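Local coordinates for uncharacterized protein (Deinococcus radiodurans, PDB 3GG7) that is of unknown function but binds manganese and may be a TatD-type metal-dependent hydrolase acting on ester bonds, at residues I4-H9 and T193-F199; G118-H124 and S142-H148. All coordinates share one frame; numbering follows the deposited sequence.

Contact 1 of 2, residues I4-H9 and T193-F199. With MN (manganese (II) ion), chain B.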
ATOM      1  N   ILE A   4     -12.493  -4.473  -0.034  1.00 22.94           N
ATOM      2  CA  ILE A   4     -11.285  -4.003   0.649  1.00 22.68           C
ATOM      3  C   ILE A   4     -10.448  -3.131  -0.274  1.00 21.60           C
ATOM      4  O   ILE A   4     -10.141  -3.535  -1.399  1.00 21.30           O
ATOM      5  CB  ILE A   4     -10.388  -5.157   1.082  1.00 23.78           C
ATOM      6  CG1 ILE A   4     -11.154  -6.189   1.906  1.00 26.77           C
ATOM      7  CG2 ILE A   4      -9.182  -4.611   1.867  1.00 25.72           C
ATOM      8  CD1 ILE A   4     -11.703  -5.687   3.130  1.00 29.63           C
ATOM      9  N   ASP A   5     -10.064  -1.934   0.187  1.00 20.30           N
ATOM     10  CA  ASP A   5      -9.155  -1.058  -0.556  1.00 20.06           C
ATOM     11  C   ASP A   5      -7.926  -0.896   0.341  1.00 20.11           C
ATOM     12  O   ASP A   5      -7.932  -0.065   1.263  1.00 19.74           O
ATOM     13  CB  ASP A   5      -9.761   0.322  -0.849  1.00 20.92           C
ATOM     14  CG  ASP A   5      -8.811   1.223  -1.622  1.00 20.65           C
ATOM     15  OD1 ASP A   5      -7.593   0.902  -1.769  1.00 19.96           O
ATOM     16  OD2 ASP A   5      -9.263   2.274  -2.114  1.00 22.60           O
ATOM     17  N   PHE A   6      -6.887  -1.678   0.082  1.00 19.19           N
ATOM     18  CA  PHE A   6      -5.783  -1.765   1.011  1.00 18.74           C
ATOM     19  C   PHE A   6      -4.629  -0.806   0.699  1.00 18.77           C
ATOM     20  O   PHE A   6      -3.511  -1.038   1.130  1.00 20.08           O
ATOM     21  CB  PHE A   6      -5.291  -3.214   1.149  1.00 19.17           C
ATOM     22  CG  PHE A   6      -4.953  -3.592   2.558  1.00 18.96           C
ATOM     23  CD1 PHE A   6      -5.975  -3.739   3.478  1.00 19.73           C
ATOM     24  CD2 PHE A   6      -3.646  -3.729   2.995  1.00 20.41           C
ATOM     25  CE1 PHE A   6      -5.690  -4.066   4.777  1.00 24.06           C
ATOM     26  CE2 PHE A   6      -3.373  -4.046   4.319  1.00 21.95           C
ATOM     27  CZ  PHE A   6      -4.387  -4.239   5.184  1.00 22.83           C
ATOM     28  N   HIS A   7      -4.918   0.312   0.051  1.00 17.63           N
ATOM     29  CA  HIS A   7      -3.979   1.412  -0.072  1.00 17.99           C
ATOM     30  C   HIS A   7      -4.702   2.583  -0.695  1.00 18.23           C
ATOM     31  O   HIS A   7      -4.893   2.626  -1.919  1.00 19.61           O
ATOM     32  CB  HIS A   7      -2.785   1.008  -0.935  1.00 17.26           C
ATOM     33  CG  HIS A   7      -1.771   2.090  -1.132  1.00 17.03           C
ATOM     34  ND1 HIS A   7      -0.553   2.081  -0.498  1.00 17.18           N
ATOM     35  CD2 HIS A   7      -1.797   3.229  -1.883  1.00 18.21           C
ATOM     36  CE1 HIS A   7       0.135   3.154  -0.857  1.00 18.19           C
ATOM     37  NE2 HIS A   7      -0.584   3.853  -1.709  1.00 19.02           N
ATOM     38  N   VAL A   8      -5.084   3.546   0.144  1.00 17.20           N
ATOM     39  CA  VAL A   8      -5.779   4.734  -0.310  1.00 18.32           C
ATOM     40  C   VAL A   8      -5.434   5.947   0.557  1.00 18.78           C
ATOM     41  O   VAL A   8      -5.238   5.820   1.762  1.00 18.83           O
ATOM     42  CB  VAL A   8      -7.293   4.480  -0.413  1.00 18.50           C
ATOM     43  CG1 VAL A   8      -7.924   4.112   0.970  1.00 18.82           C
ATOM     44  CG2 VAL A   8      -8.023   5.662  -1.039  1.00 20.28           C
ATOM     45  N   HIS A   9      -5.335   7.113  -0.079  1.00 18.23           N
ATOM     46  CA  HIS A   9      -4.967   8.345   0.601  1.00 17.72           C
ATOM     47  C   HIS A   9      -6.215   9.113   0.975  1.00 17.98           C
ATOM     48  O   HIS A   9      -6.536  10.124   0.337  1.00 18.85           O
ATOM     49  CB  HIS A   9      -4.037   9.186  -0.272  1.00 18.14           C
ATOM     50  CG  HIS A   9      -2.769   8.478  -0.646  1.00 17.97           C
ATOM     51  ND1 HIS A   9      -1.579   8.694   0.013  1.00 17.82           N
ATOM     52  CD2 HIS A   9      -2.503   7.569  -1.613  1.00 18.66           C
ATOM     53  CE1 HIS A   9      -0.639   7.932  -0.518  1.00 18.74           C
ATOM     54  NE2 HIS A   9      -1.165   7.251  -1.519  1.00 18.78           N
ATOM     55  N   THR A 193      -6.543  -6.096  -2.888  1.00 21.90           N
ATOM     56  CA  THR A 193      -7.053  -5.108  -3.826  1.00 21.01           C
ATOM     57  C   THR A 193      -6.826  -3.695  -3.261  1.00 20.99           C
ATOM     58  O   THR A 193      -6.875  -3.517  -2.065  1.00 21.22           O
ATOM     59  CB  THR A 193      -8.553  -5.341  -4.100  1.00 21.40           C
ATOM     60  OG1 THR A 193      -9.254  -5.537  -2.872  1.00 20.96           O
ATOM     61  CG2 THR A 193      -8.776  -6.588  -4.985  1.00 22.94           C
ATOM     62  N   GLU A 194      -6.619  -2.716  -4.136  1.00 19.96           N
ATOM     63  CA  GLU A 194      -6.434  -1.298  -3.740  1.00 20.21           C
ATOM     64  C   GLU A 194      -6.976  -0.377  -4.820  1.00 20.39           C
ATOM     65  O   GLU A 194      -7.258  -0.839  -5.931  1.00 20.31           O
ATOM     66  CB  GLU A 194      -4.943  -0.982  -3.536  1.00 19.79           C
ATOM     67  CG  GLU A 194      -4.092  -1.027  -4.827  1.00 19.65           C
ATOM     68  CD  GLU A 194      -2.687  -0.414  -4.657  1.00 20.54           C
ATOM     69  OE1 GLU A 194      -1.968  -0.807  -3.720  1.00 22.36           O
ATOM     70  OE2 GLU A 194      -2.338   0.489  -5.449  1.00 23.87           O
ATOM     71  N   THR A 195      -7.101   0.919  -4.533  1.00 19.64           N
ATOM     72  CA  THR A 195      -7.285   1.940  -5.558  1.00 20.66           C
ATOM     73  C   THR A 195      -6.124   2.931  -5.703  1.00 20.37           C
ATOM     74  O   THR A 195      -5.889   3.449  -6.776  1.00 20.98           O
ATOM     75  CB  THR A 195      -8.538   2.796  -5.362  1.00 21.65           C
ATOM     76  OG1 THR A 195      -8.427   3.569  -4.148  1.00 21.66           O
ATOM     77  CG2 THR A 195      -9.808   1.943  -5.358  1.00 21.22           C
ATOM     78  N   ASP A 196      -5.449   3.264  -4.602  1.00 19.71           N
ATOM     79  CA  ASP A 196      -4.525   4.383  -4.586  1.00 20.34           C
ATOM     80  C   ASP A 196      -5.203   5.717  -4.952  1.00 20.06           C
ATOM     81  O   ASP A 196      -4.549   6.627  -5.499  1.00 21.27           O
ATOM     82  CB  ASP A 196      -3.305   4.150  -5.488  1.00 20.22           C
ATOM     83  CG  ASP A 196      -2.105   5.004  -5.082  1.00 20.88           C
ATOM     84  OD1 ASP A 196      -2.007   5.384  -3.891  1.00 19.61           O
ATOM     85  OD2 ASP A 196      -1.247   5.282  -5.956  1.00 20.77           O
ATOM     86  N   GLY A 197      -6.493   5.856  -4.650  1.00 20.41           N
ATOM     87  CA  GLY A 197      -7.144   7.151  -4.795  1.00 21.13           C
ATOM     88  C   GLY A 197      -6.509   8.137  -3.834  1.00 22.11           C
ATOM     89  O   GLY A 197      -5.982   7.743  -2.791  1.00 21.08           O
ATOM     90  N   PRO A 198      -6.523   9.436  -4.161  1.00 23.10           N
ATOM     91  CA  PRO A 198      -7.006  10.046  -5.420  1.00 24.24           C
ATOM     92  C   PRO A 198      -5.913  10.147  -6.500  1.00 25.31           C
ATOM     93  O   PRO A 198      -6.135  10.781  -7.543  1.00 27.76           O
ATOM     94  CB  PRO A 198      -7.437  11.442  -4.954  1.00 24.47           C
ATOM     95  CG  PRO A 198      -6.457  11.786  -3.904  1.00 24.30           C
ATOM     96  CD  PRO A 198      -6.081  10.471  -3.205  1.00 22.71           C
ATOM     97  N   PHE A 199      -4.744   9.558  -6.258  1.00 26.72           N
ATOM     98  CA  PHE A 199      -3.635   9.586  -7.221  1.00 27.51           C
ATOM     99  C   PHE A 199      -3.982   8.897  -8.527  1.00 28.03           C
ATOM    100  O   PHE A 199      -3.728   9.430  -9.626  1.00 28.26           O
ATOM    101  CB  PHE A 199      -2.405   8.901  -6.639  1.00 28.09           C
ATOM    102  CG  PHE A 199      -1.645   9.734  -5.666  1.00 30.29           C
ATOM    103  CD1 PHE A 199      -1.136  10.967  -6.045  1.00 31.94           C
ATOM    104  CD2 PHE A 199      -1.363   9.266  -4.396  1.00 31.45           C
ATOM    105  CE1 PHE A 199      -0.404  11.737  -5.152  1.00 33.12           C
ATOM    106  CE2 PHE A 199      -0.627  10.037  -3.496  1.00 32.62           C
ATOM    107  CZ  PHE A 199      -0.147  11.261  -3.870  1.00 33.53           C
TER
HETATM  108 MN    MN B 253      -0.215   5.728  -2.609  1.00 16.50          MN
HETATM  109  O   HOH W   1     -12.026  -6.343  -2.141  1.00 24.39           O
HETATM  110  O   HOH W   2       0.786   5.845  -4.379  1.00 22.24           O

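Contact 2 of 2, residues G118-H124 and S142-H148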
ATOM      1  N   GLY A 118       8.095  -5.615  14.193  1.00 25.53           N
ATOM      2  CA  GLY A 118       7.606  -5.868  12.839  1.00 24.75           C
ATOM      3  C   GLY A 118       6.270  -5.189  12.588  1.00 23.49           C
ATOM      4  O   GLY A 118       5.467  -5.015  13.499  1.00 23.23           O
ATOM      5  N   ARG A 119       6.053  -4.792  11.340  1.00 22.71           N
ATOM      6  CA  ARG A 119       4.795  -4.158  10.918  1.00 21.50           C
ATOM      7  C   ARG A 119       4.366  -4.684   9.551  1.00 21.78           C
ATOM      8  O   ARG A 119       5.173  -5.271   8.804  1.00 22.47           O
ATOM      9  CB  ARG A 119       4.974  -2.622  10.827  1.00 21.39           C
ATOM     10  CG  ARG A 119       5.255  -1.920  12.153  1.00 20.62           C
ATOM     11  CD  ARG A 119       4.036  -1.988  13.048  1.00 20.60           C
ATOM     12  NE  ARG A 119       4.143  -1.236  14.287  1.00 21.48           N
ATOM     13  CZ  ARG A 119       4.676  -1.698  15.415  1.00 22.73           C
ATOM     14  NH1 ARG A 119       5.275  -2.888  15.454  1.00 23.80           N
ATOM     15  NH2 ARG A 119       4.684  -0.943  16.503  1.00 22.90           N
ATOM     16  N   ILE A 120       3.105  -4.455   9.220  1.00 19.91           N
ATOM     17  CA  ILE A 120       2.565  -4.697   7.893  1.00 20.02           C
ATOM     18  C   ILE A 120       2.873  -3.428   7.092  1.00 19.97           C
ATOM     19  O   ILE A 120       2.480  -2.331   7.493  1.00 19.91           O
ATOM     20  CB  ILE A 120       1.060  -4.969   7.953  1.00 20.30           C
ATOM     21  CG1 ILE A 120       0.783  -6.303   8.664  1.00 22.28           C
ATOM     22  CG2 ILE A 120       0.457  -4.935   6.554  1.00 20.86           C
ATOM     23  CD1 ILE A 120      -0.682  -6.454   9.102  1.00 24.14           C
ATOM     24  N   LEU A 121       3.604  -3.571   5.990  1.00 20.08           N
ATOM     25  CA  LEU A 121       4.149  -2.434   5.236  1.00 20.77           C
ATOM     26  C   LEU A 121       3.441  -2.340   3.888  1.00 19.49           C
ATOM     27  O   LEU A 121       3.332  -3.347   3.165  1.00 20.62           O
ATOM     28  CB  LEU A 121       5.642  -2.641   4.975  1.00 21.61           C
ATOM     29  CG  LEU A 121       6.443  -3.248   6.123  1.00 25.88           C
ATOM     30  CD1 LEU A 121       7.820  -3.609   5.614  1.00 27.43           C
ATOM     31  CD2 LEU A 121       6.511  -2.304   7.278  1.00 27.46           C
ATOM     32  N   SER A 122       2.995  -1.139   3.516  1.00 19.04           N
ATOM     33  CA  SER A 122       2.462  -0.874   2.177  1.00 18.58           C
ATOM     34  C   SER A 122       3.489  -0.015   1.449  1.00 18.88           C
ATOM     35  O   SER A 122       3.713   1.170   1.785  1.00 19.11           O
ATOM     36  CB  SER A 122       1.098  -0.203   2.245  1.00 18.52           C
ATOM     37  OG  SER A 122       0.571  -0.061   0.956  1.00 17.95           O
ATOM     38  N   ILE A 123       4.148  -0.615   0.461  1.00 18.89           N
ATOM     39  CA  ILE A 123       5.407  -0.120  -0.066  1.00 18.53           C
ATOM     40  C   ILE A 123       5.313   0.334  -1.535  1.00 19.04           C
ATOM     41  O   ILE A 123       4.783  -0.382  -2.382  1.00 20.20           O
ATOM     42  CB  ILE A 123       6.492  -1.223   0.073  1.00 19.29           C
ATOM     43  CG1 ILE A 123       6.712  -1.560   1.534  1.00 19.52           C
ATOM     44  CG2 ILE A 123       7.829  -0.799  -0.592  1.00 19.32           C
ATOM     45  CD1 ILE A 123       7.525  -2.857   1.729  1.00 24.30           C
ATOM     46  N   HIS A 124       5.854   1.533  -1.776  1.00 18.91           N
ATOM     47  CA  HIS A 124       6.079   2.141  -3.093  1.00 18.42           C
ATOM     48  C   HIS A 124       7.387   1.625  -3.662  1.00 18.52           C
ATOM     49  O   HIS A 124       8.402   1.614  -2.957  1.00 18.90           O
ATOM     50  CB  HIS A 124       6.183   3.661  -2.874  1.00 18.32           C
ATOM     51  CG  HIS A 124       6.181   4.487  -4.116  1.00 21.25           C
ATOM     52  ND1 HIS A 124       5.080   5.202  -4.534  1.00 24.27           N
ATOM     53  CD2 HIS A 124       7.173   4.790  -4.984  1.00 21.73           C
ATOM     54  CE1 HIS A 124       5.366   5.859  -5.645  1.00 25.17           C
ATOM     55  NE2 HIS A 124       6.642   5.648  -5.927  1.00 23.83           N
ATOM     56  N   SER A 142      11.619  -6.667   9.534  1.00 26.83           N
ATOM     57  CA  SER A 142      10.824  -5.430   9.507  1.00 26.11           C
ATOM     58  C   SER A 142       9.319  -5.701   9.427  1.00 25.47           C
ATOM     59  O   SER A 142       8.498  -4.829   9.758  1.00 24.32           O
ATOM     60  CB  SER A 142      11.257  -4.524   8.355  1.00 26.46           C
ATOM     61  OG  SER A 142      11.203  -5.202   7.127  1.00 26.07           O
ATOM     62  N   GLY A 143       8.955  -6.896   8.988  1.00 25.01           N
ATOM     63  CA  GLY A 143       7.577  -7.339   8.988  1.00 24.64           C
ATOM     64  C   GLY A 143       7.161  -7.916   7.659  1.00 24.50           C
ATOM     65  O   GLY A 143       7.970  -8.552   6.971  1.00 25.82           O
ATOM     66  N   THR A 144       5.889  -7.735   7.303  1.00 22.41           N
ATOM     67  CA  THR A 144       5.303  -8.318   6.094  1.00 22.89           C
ATOM     68  C   THR A 144       5.176  -7.248   5.026  1.00 21.90           C
ATOM     69  O   THR A 144       4.405  -6.296   5.209  1.00 20.98           O
ATOM     70  CB  THR A 144       3.911  -8.939   6.355  1.00 23.73           C
ATOM     71  OG1 THR A 144       4.046  -9.929   7.376  1.00 26.01           O
ATOM     72  CG2 THR A 144       3.319  -9.577   5.056  1.00 25.23           C
ATOM     73  N   PRO A 145       5.937  -7.360   3.929  1.00 21.12           N
ATOM     74  CA  PRO A 145       5.929  -6.309   2.920  1.00 21.94           C
ATOM     75  C   PRO A 145       4.870  -6.512   1.874  1.00 21.00           C
ATOM     76  O   PRO A 145       4.801  -7.572   1.236  1.00 22.49           O
ATOM     77  CB  PRO A 145       7.320  -6.414   2.284  1.00 21.60           C
ATOM     78  CG  PRO A 145       7.759  -7.836   2.492  1.00 22.76           C
ATOM     79  CD  PRO A 145       6.973  -8.381   3.665  1.00 21.36           C
ATOM     80  N   ILE A 146       4.031  -5.506   1.669  1.00 19.98           N
ATOM     81  CA  ILE A 146       3.097  -5.517   0.569  1.00 19.25           C
ATOM     82  C   ILE A 146       3.593  -4.558  -0.488  1.00 19.88           C
ATOM     83  O   ILE A 146       3.762  -3.358  -0.218  1.00 20.35           O
ATOM     84  CB  ILE A 146       1.697  -5.019   1.000  1.00 19.19           C
ATOM     85  CG1 ILE A 146       1.193  -5.785   2.220  1.00 19.62           C
ATOM     86  CG2 ILE A 146       0.730  -5.158  -0.165  1.00 20.44           C
ATOM     87  CD1 ILE A 146      -0.027  -5.090   2.913  1.00 21.45           C
ATOM     88  N   LEU A 147       3.802  -5.052  -1.696  1.00 19.64           N
ATOM     89  CA  LEU A 147       4.185  -4.184  -2.770  1.00 19.70           C
ATOM     90  C   LEU A 147       2.932  -3.637  -3.397  1.00 19.83           C
ATOM     91  O   LEU A 147       2.144  -4.346  -4.025  1.00 20.56           O
ATOM     92  CB  LEU A 147       5.070  -4.933  -3.786  1.00 19.91           C
ATOM     93  CG  LEU A 147       6.339  -5.474  -3.153  1.00 20.92           C
ATOM     94  CD1 LEU A 147       7.167  -6.131  -4.259  1.00 23.56           C
ATOM     95  CD2 LEU A 147       7.145  -4.401  -2.479  1.00 24.14           C
ATOM     96  N   HIS A 148       2.733  -2.335  -3.213  1.00 20.05           N
ATOM     97  CA  HIS A 148       1.548  -1.654  -3.722  1.00 20.04           C
ATOM     98  C   HIS A 148       1.785  -1.222  -5.182  1.00 21.26           C
ATOM     99  O   HIS A 148       2.855  -0.719  -5.525  1.00 20.80           O
ATOM    100  CB  HIS A 148       1.203  -0.485  -2.785  1.00 20.61           C
ATOM    101  CG  HIS A 148       1.145   0.851  -3.453  1.00 18.78           C
ATOM    102  ND1 HIS A 148       0.084   1.245  -4.237  1.00 20.74           N
ATOM    103  CD2 HIS A 148       2.002   1.900  -3.419  1.00 22.48           C
ATOM    104  CE1 HIS A 148       0.308   2.473  -4.681  1.00 23.47           C
ATOM    105  NE2 HIS A 148       1.467   2.885  -4.204  1.00 22.70           N
TER
HETATM  106  O   HOH W   3       5.402  -1.593  -4.767  1.00 20.92           O

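Contact 1 of 2, residues I4-H9 and T193-F199
H7, H9 and D196 close on one manganese ion from the two segments, and the way they are turned defines this contact. Both histidines bind through NE2, each 2.1 Å from the metal, the H-x-H pattern of a TIM-barrel metallo-dependent hydrolase at the end of its first strand. D196 lies alongside both, pointing the same way, and its OD1 meets the edge of each ring in the ring plane; the carboxylate is turned well out of both ring planes, 63° from that of H7. With CG opposite the backbone N (chi1 -157°), D196 swings its carboxylate back to the metal although its CB bond starts away from 4-9. E86 and a water complete the manganese shell, and that water also donates to D196 OD2. F199 turns its edge to the face of H9 in a T-shaped pair, CE2 above the ring centre and the planes at 85°, which would restrain the imidazole on that side, in addition to its bond to manganese.

Behind the metal, D5 works as a second-shell acceptor. Its OD2 takes the hydroxyl of T195 on the syn side (OG1 to OD2 2.6 Å), while OD1 receives T195 N from above one face at 2.8 Å and, over a longer 3.3 Å, H7 N from the opposite face, an Asx turn. T195 OG1 in turn accepts from G197 N, an ST turn, so a short hydroxyl side chain suits a place where it must both give and receive. Backbone bonds from D196 N to H7 O (2.8 Å) and from H9 N to G197 O (2.9 Å) pin the ligand-bearing residues in step. A divalent cation held by two imidazole nitrogens and two carboxylates would be expected to polarise its bound water, consistent with the hydrolase chemistry inferred for the family.

Contact 2 of 2, residues G118-H124 and S142-H148
I123 and L121 meet P145, L147 and S142 along two neighbouring parallel strands, 119-124 and 143-148, which helix 129-138 joins in a beta-alpha-beta unit of the TIM barrel. I123 gives up the largest area to the contact. Its CG1 stands opposite the carbonyl carbon (chi1 -62°), and the chain then runs on extended to lay CD1 alongside the proline ring, 3.6 Å from P145 CB; the CG2 branch is left to cross L147 CD2 at 4.1 Å. A beta-branched residue suits this place because its two arms serve two neighbours at once. L121, on the same face, reaches back along the sheet, its CD1 lying 4.0 Å from S142 OG, a hydroxyl that is itself bonded to N139 O. P145 fits the strand without losing a bond to 119-124, since its neighbours T144 and I146 supply the N-H groups that point to that strand.

I146 points to the other face, where its CD1 packs on I120 CG2 at 3.7 Å and L241 of helix 227-243 adds further apolar cover. Between the faces runs a regular parallel ladder, including I146 N to L121 O at 2.7 Å. At its start, G143 lies so close to R119 O that a side chain would collide with that oxygen, which explains the glycine.

At the far end come H124 and H148, both predicted ligands of a second divalent metal. H124 ND1 bonds E86 OE2, and H148 ND1 bonds E194 OE2, which would fix how each ring is rotated. H148 N closes the ladder on I123 O at 3.0 Å, and a water donates to that same carbonyl oxygen (2.7 Å) and to H148 O.

In the fold
Both contacts are buried and belong to one barrel, with contact 2 nested along the chain inside the loop that contact 1 closes. Contact 1 brings the first strand to the loop following the last barrel strand, 191-193, and so joins the two ends of the strand order; contact 2 links consecutive strands within the five-stranded sheet. Their chemistry differs accordingly: polar side chains and a metal dominate the first, whereas a backbone ladder between largely aliphatic faces makes most of the second. They meet at the metal-binding end, where H7 ND1 bonds S122 OG and the H7 and H148 rings stack.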